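Local coordinates for hemolysin-related protein (Vibrio cholerae serotype O1, PDB 6MLT) that serves as a secreted, calcium-binding biofilm matrix protein that probably helps the bacteria adhere to surfaces through carbohydrate binding, at residues A[275-287]-A[599-611]. Sequence-based numbering, arbitrary orientation.
Sequences SVQAVSSFLGKPS and THNSFRSATIRVP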
loop_
_atom_site.group_PDB
_atom_site.type_symbol
_atom_site.label_atom_id
_atom_site.label_comp_id
_atom_site.label_asym_id
_atom_site.label_seq_id
_atom_site.Cartn_x
_atom_site.Cartn_y
_atom_site.Cartn_z
ATOM N N SER A 275 -8.241 10.343 -12.742
ATOM C CA SER A 275 -7.008 10.969 -12.278
ATOM C C SER A 275 -6.313 10.208 -11.161
ATOM O O SER A 275 -5.137 10.485 -10.890
ATOM C CB SER A 275 -7.275 12.394 -11.769
ATOM O OG SER A 275 -7.779 12.376 -10.438
ATOM N N VAL A 276 -7.001 9.278 -10.497
ATOM C CA VAL A 276 -6.495 8.673 -9.271
ATOM C C VAL A 276 -7.172 7.324 -9.102
ATOM O O VAL A 276 -8.279 7.103 -9.602
ATOM C CB VAL A 276 -6.742 9.602 -8.052
ATOM C CG1 VAL A 276 -8.235 9.788 -7.810
ATOM C CG2 VAL A 276 -6.062 9.060 -6.794
ATOM N N GLN A 277 -6.486 6.412 -8.414
ATOM C CA GLN A 277 -6.989 5.078 -8.146
ATOM C C GLN A 277 -6.760 4.730 -6.686
ATOM O O GLN A 277 -5.932 5.338 -6.001
ATOM C CB GLN A 277 -6.290 4.000 -8.993
ATOM C CG GLN A 277 -5.606 4.490 -10.233
ATOM C CD GLN A 277 -4.322 5.287 -9.964
ATOM O OE1 GLN A 277 -3.670 5.137 -8.932
ATOM N NE2 GLN A 277 -3.973 6.146 -10.898
ATOM N N ALA A 278 -7.511 3.734 -6.229
ATOM C CA ALA A 278 -7.211 3.001 -5.010
ATOM C C ALA A 278 -6.874 1.569 -5.400
ATOM O O ALA A 278 -7.459 1.020 -6.339
ATOM C CB ALA A 278 -8.389 3.037 -4.024
ATOM N N VAL A 279 -5.909 0.977 -4.700
ATOM C CA VAL A 279 -5.425 -0.368 -4.996
ATOM C C VAL A 279 -5.434 -1.153 -3.694
ATOM O O VAL A 279 -4.800 -0.741 -2.715
ATOM C CB VAL A 279 -4.012 -0.342 -5.604
ATOM C CG1 VAL A 279 -3.551 -1.754 -5.960
ATOM C CG2 VAL A 279 -3.972 0.586 -6.820
ATOM N N SER A 280 -6.147 -2.271 -3.665
ATOM C CA SER A 280 -6.311 -2.959 -2.388
ATOM C C SER A 280 -6.849 -4.365 -2.617
ATOM O O SER A 280 -7.033 -4.815 -3.753
ATOM C CB SER A 280 -7.237 -2.167 -1.467
ATOM O OG SER A 280 -7.034 -2.552 -0.126
ATOM N N SER A 281 -7.071 -5.067 -1.506
ATOM C CA SER A 281 -7.689 -6.394 -1.514
ATOM C C SER A 281 -9.196 -6.207 -1.655
ATOM O O SER A 281 -9.947 -6.171 -0.678
ATOM C CB SER A 281 -7.340 -7.161 -0.241
ATOM O OG SER A 281 -5.941 -7.320 -0.102
ATOM N N PHE A 282 -9.636 -6.067 -2.907
ATOM C CA PHE A 282 -11.035 -5.827 -3.234
ATOM C C PHE A 282 -11.777 -7.081 -3.670
ATOM O O PHE A 282 -13.006 -7.134 -3.552
ATOM C CB PHE A 282 -11.157 -4.823 -4.386
ATOM C CG PHE A 282 -10.769 -3.413 -4.044
ATOM C CD1 PHE A 282 -11.462 -2.701 -3.087
ATOM C CD2 PHE A 282 -9.759 -2.773 -4.747
ATOM C CE1 PHE A 282 -11.130 -1.388 -2.801
ATOM C CE2 PHE A 282 -9.425 -1.455 -4.464
ATOM C CZ PHE A 282 -10.117 -0.766 -3.494
ATOM N N LEU A 283 -11.067 -8.056 -4.227
ATOM C CA LEU A 283 -11.679 -9.213 -4.860
ATOM C C LEU A 283 -11.643 -10.453 -3.979
ATOM O O LEU A 283 -12.200 -11.486 -4.359
ATOM C CB LEU A 283 -10.978 -9.505 -6.191
ATOM C CG LEU A 283 -10.798 -8.301 -7.120
ATOM C CD1 LEU A 283 -10.193 -8.753 -8.449
ATOM C CD2 LEU A 283 -12.121 -7.596 -7.340
ATOM N N GLY A 284 -11.018 -10.367 -2.816
ATOM C CA GLY A 284 -10.919 -11.493 -1.910
ATOM C C GLY A 284 -10.006 -11.118 -0.767
ATOM O O GLY A 284 -9.339 -10.081 -0.784
ATOM N N LYS A 285 -10.002 -11.968 0.250
ATOM C CA LYS A 285 -9.090 -11.752 1.361
ATOM C C LYS A 285 -7.668 -12.100 0.926
ATOM O O LYS A 285 -7.471 -12.989 0.097
ATOM C CB LYS A 285 -9.497 -12.600 2.566
ATOM N N PRO A 286 -6.659 -11.399 1.447
ATOM C CA PRO A 286 -5.272 -11.766 1.107
ATOM C C PRO A 286 -4.974 -13.247 1.291
ATOM O O PRO A 286 -4.210 -13.821 0.503
ATOM C CB PRO A 286 -4.440 -10.897 2.059
ATOM C CG PRO A 286 -5.291 -9.700 2.310
ATOM C CD PRO A 286 -6.721 -10.196 2.299
ATOM N N SER A 287 -5.572 -13.891 2.294
ATOM C CA SER A 287 -5.331 -15.313 2.515
ATOM C C SER A 287 -5.880 -16.182 1.390
ATOM O O SER A 287 -5.393 -17.302 1.198
ATOM C CB SER A 287 -5.947 -15.747 3.843
ATOM O OG SER A 287 -7.353 -15.595 3.815
ATOM N N THR A 599 3.993 -5.509 2.389
ATOM C CA THR A 599 3.371 -5.566 3.704
ATOM C C THR A 599 1.871 -5.610 3.511
ATOM O O THR A 599 1.310 -6.683 3.234
ATOM C CB THR A 599 3.860 -4.407 4.586
ATOM O OG1 THR A 599 3.759 -3.157 3.887
ATOM C CG2 THR A 599 5.320 -4.628 4.978
ATOM N N HIS A 600 1.161 -4.487 3.661
ATOM C CA HIS A 600 -0.281 -4.440 3.452
ATOM C C HIS A 600 -0.663 -4.428 1.976
ATOM O O HIS A 600 -1.793 -4.797 1.642
ATOM C CB HIS A 600 -0.858 -3.198 4.135
ATOM C CG HIS A 600 -0.142 -1.940 3.764
ATOM N ND1 HIS A 600 -0.518 -1.160 2.692
ATOM C CD2 HIS A 600 0.958 -1.354 4.290
ATOM C CE1 HIS A 600 0.305 -0.131 2.590
ATOM N NE2 HIS A 600 1.214 -0.231 3.544
ATOM N N ASN A 601 0.247 -4.006 1.096
ATOM C CA ASN A 601 0.026 -4.010 -0.348
ATOM C C ASN A 601 -1.279 -3.305 -0.714
ATOM O O ASN A 601 -2.117 -3.831 -1.450
ATOM C CB ASN A 601 0.050 -5.433 -0.904
ATOM C CG ASN A 601 0.196 -5.454 -2.413
ATOM O OD1 ASN A 601 0.649 -4.476 -3.008
ATOM N ND2 ASN A 601 -0.183 -6.565 -3.039
ATOM N N SER A 602 -1.439 -2.086 -0.204
ATOM C CA SER A 602 -2.603 -1.271 -0.517
ATOM C C SER A 602 -2.161 0.165 -0.755
ATOM O O SER A 602 -1.052 0.564 -0.393
ATOM C CB SER A 602 -3.649 -1.314 0.604
ATOM O OG SER A 602 -3.179 -0.629 1.754
ATOM N N PHE A 603 -3.054 0.941 -1.364
ATOM C CA PHE A 603 -2.807 2.350 -1.627
ATOM C C PHE A 603 -4.144 3.075 -1.575
ATOM O O PHE A 603 -5.094 2.691 -2.264
ATOM C CB PHE A 603 -2.113 2.544 -2.980
ATOM C CG PHE A 603 -1.187 3.725 -3.019
ATOM C CD1 PHE A 603 -1.689 5.005 -3.187
ATOM C CD2 PHE A 603 0.186 3.559 -2.877
ATOM C CE1 PHE A 603 -0.844 6.093 -3.214
ATOM C CE2 PHE A 603 1.035 4.651 -2.906
ATOM C CZ PHE A 603 0.521 5.917 -3.072
ATOM N N ARG A 604 -4.205 4.107 -0.732
ATOM C CA ARG A 604 -5.432 4.840 -0.424
ATOM C C ARG A 604 -6.507 3.924 0.164
ATOM O O ARG A 604 -7.700 4.094 -0.081
ATOM C CB ARG A 604 -5.934 5.609 -1.653
ATOM C CG ARG A 604 -5.260 7.000 -1.777
ATOM C CD ARG A 604 -5.620 7.719 -3.072
ATOM N NE ARG A 604 -4.914 7.151 -4.222
ATOM C CZ ARG A 604 -3.802 7.644 -4.753
ATOM N NH1 ARG A 604 -3.231 8.737 -4.262
ATOM N NH2 ARG A 604 -3.258 7.042 -5.795
ATOM N N SER A 605 -6.076 2.971 0.986
ATOM C CA SER A 605 -6.960 2.197 1.845
ATOM C C SER A 605 -6.736 2.568 3.308
ATOM O O SER A 605 -5.592 2.727 3.752
ATOM C CB SER A 605 -6.733 0.691 1.681
ATOM O OG SER A 605 -7.477 -0.011 2.658
ATOM N N ALA A 606 -7.831 2.683 4.055
ATOM C CA ALA A 606 -7.778 2.941 5.486
ATOM C C ALA A 606 -7.645 1.676 6.322
ATOM O O ALA A 606 -7.502 1.773 7.546
ATOM C CB ALA A 606 -9.034 3.704 5.927
ATOM N N THR A 607 -7.698 0.497 5.708
ATOM C CA THR A 607 -7.783 -0.746 6.467
ATOM C C THR A 607 -6.407 -1.160 6.972
ATOM O O THR A 607 -5.482 -1.357 6.181
ATOM C CB THR A 607 -8.375 -1.857 5.606
ATOM O OG1 THR A 607 -9.660 -1.454 5.120
ATOM C CG2 THR A 607 -8.518 -3.162 6.419
ATOM N N ILE A 608 -6.279 -1.322 8.288
ATOM C CA ILE A 608 -5.033 -1.824 8.862
ATOM C C ILE A 608 -4.930 -3.309 8.550
ATOM O O ILE A 608 -5.836 -4.086 8.868
ATOM C CB ILE A 608 -4.976 -1.568 10.375
ATOM C CG1 ILE A 608 -4.953 -0.064 10.655
ATOM C CG2 ILE A 608 -3.745 -2.255 10.998
ATOM C CD1 ILE A 608 -5.047 0.293 12.141
ATOM N N ARG A 609 -3.829 -3.709 7.916
ATOM C CA ARG A 609 -3.613 -5.097 7.527
ATOM C C ARG A 609 -2.247 -5.564 7.999
ATOM O O ARG A 609 -1.259 -4.832 7.890
ATOM C CB ARG A 609 -3.708 -5.281 6.011
ATOM C CG ARG A 609 -5.120 -5.371 5.516
ATOM C CD ARG A 609 -5.198 -5.739 4.043
ATOM N NE ARG A 609 -6.585 -5.999 3.682
ATOM C CZ ARG A 609 -7.437 -5.073 3.258
ATOM N NH1 ARG A 609 -7.041 -3.812 3.108
ATOM N NH2 ARG A 609 -8.688 -5.417 2.969
ATOM N N VAL A 610 -2.207 -6.787 8.519
ATOM C CA VAL A 610 -0.967 -7.473 8.876
ATOM C C VAL A 610 -0.494 -8.257 7.656
ATOM O O VAL A 610 -1.303 -8.956 7.030
ATOM C CB VAL A 610 -1.172 -8.401 10.084
ATOM C CG1 VAL A 610 0.119 -9.144 10.423
ATOM C CG2 VAL A 610 -1.669 -7.605 11.282
ATOM N N PRO A 611 0.784 -8.191 7.287
ATOM C CA PRO A 611 1.241 -8.885 6.074
ATOM C C PRO A 611 1.114 -10.399 6.165
ATOM O O PRO A 611 1.107 -10.996 7.243
ATOM C CB PRO A 611 2.712 -8.474 5.941
ATOM C CG PRO A 611 3.064 -7.713 7.166
ATOM C CD PRO A 611 1.812 -7.301 7.854
HETATM O O HOH W 1 -4.053 -5.375 0.116
#
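S602, small enough to lie close against the first segment, brings its CB to 3.7 Å from S280 OG, and its CA makes a CA-H...O contact of 3.2 Å with V279 O. The same carbonyl oxygen accepts from F603 N at 2.8 Å, while F603 O takes V279 N at 3.1 Å on a lone pair, completing a single antiparallel bridge. R604 CB points toward the strand, and its long, polar side chain, bent at chi3 (-75°), carries NE to Q277 O at 2.7 Å; NH2 adds a weak second bond and also reaches S224 O. V276 CG2 sits over the centre of one guanidinium face and CE1 of the F603 ring over the rim of the other; with the in-plane bond to Q277 O, these contacts fix its rotation. The short side chains of S605 and S280 let both hydroxyls reach D489 OD2, and S605 OG also accepts from T607 N in an ST turn. Extended R609 slides between T607 CG2 and S281 CB, one on each face. D489 OD1 takes its NH2 and T607 OG1, so the arginine probably offsets the charge of a carboxylate gripped by several donors. One isolated bridge thus pins an irregular C-terminal segment to edge strand 277-279; F603 and S605 also touch 224-227 and 478-481, the first strands of other blades, so the tail packs across several blades of the FG-GAP-type beta-propeller.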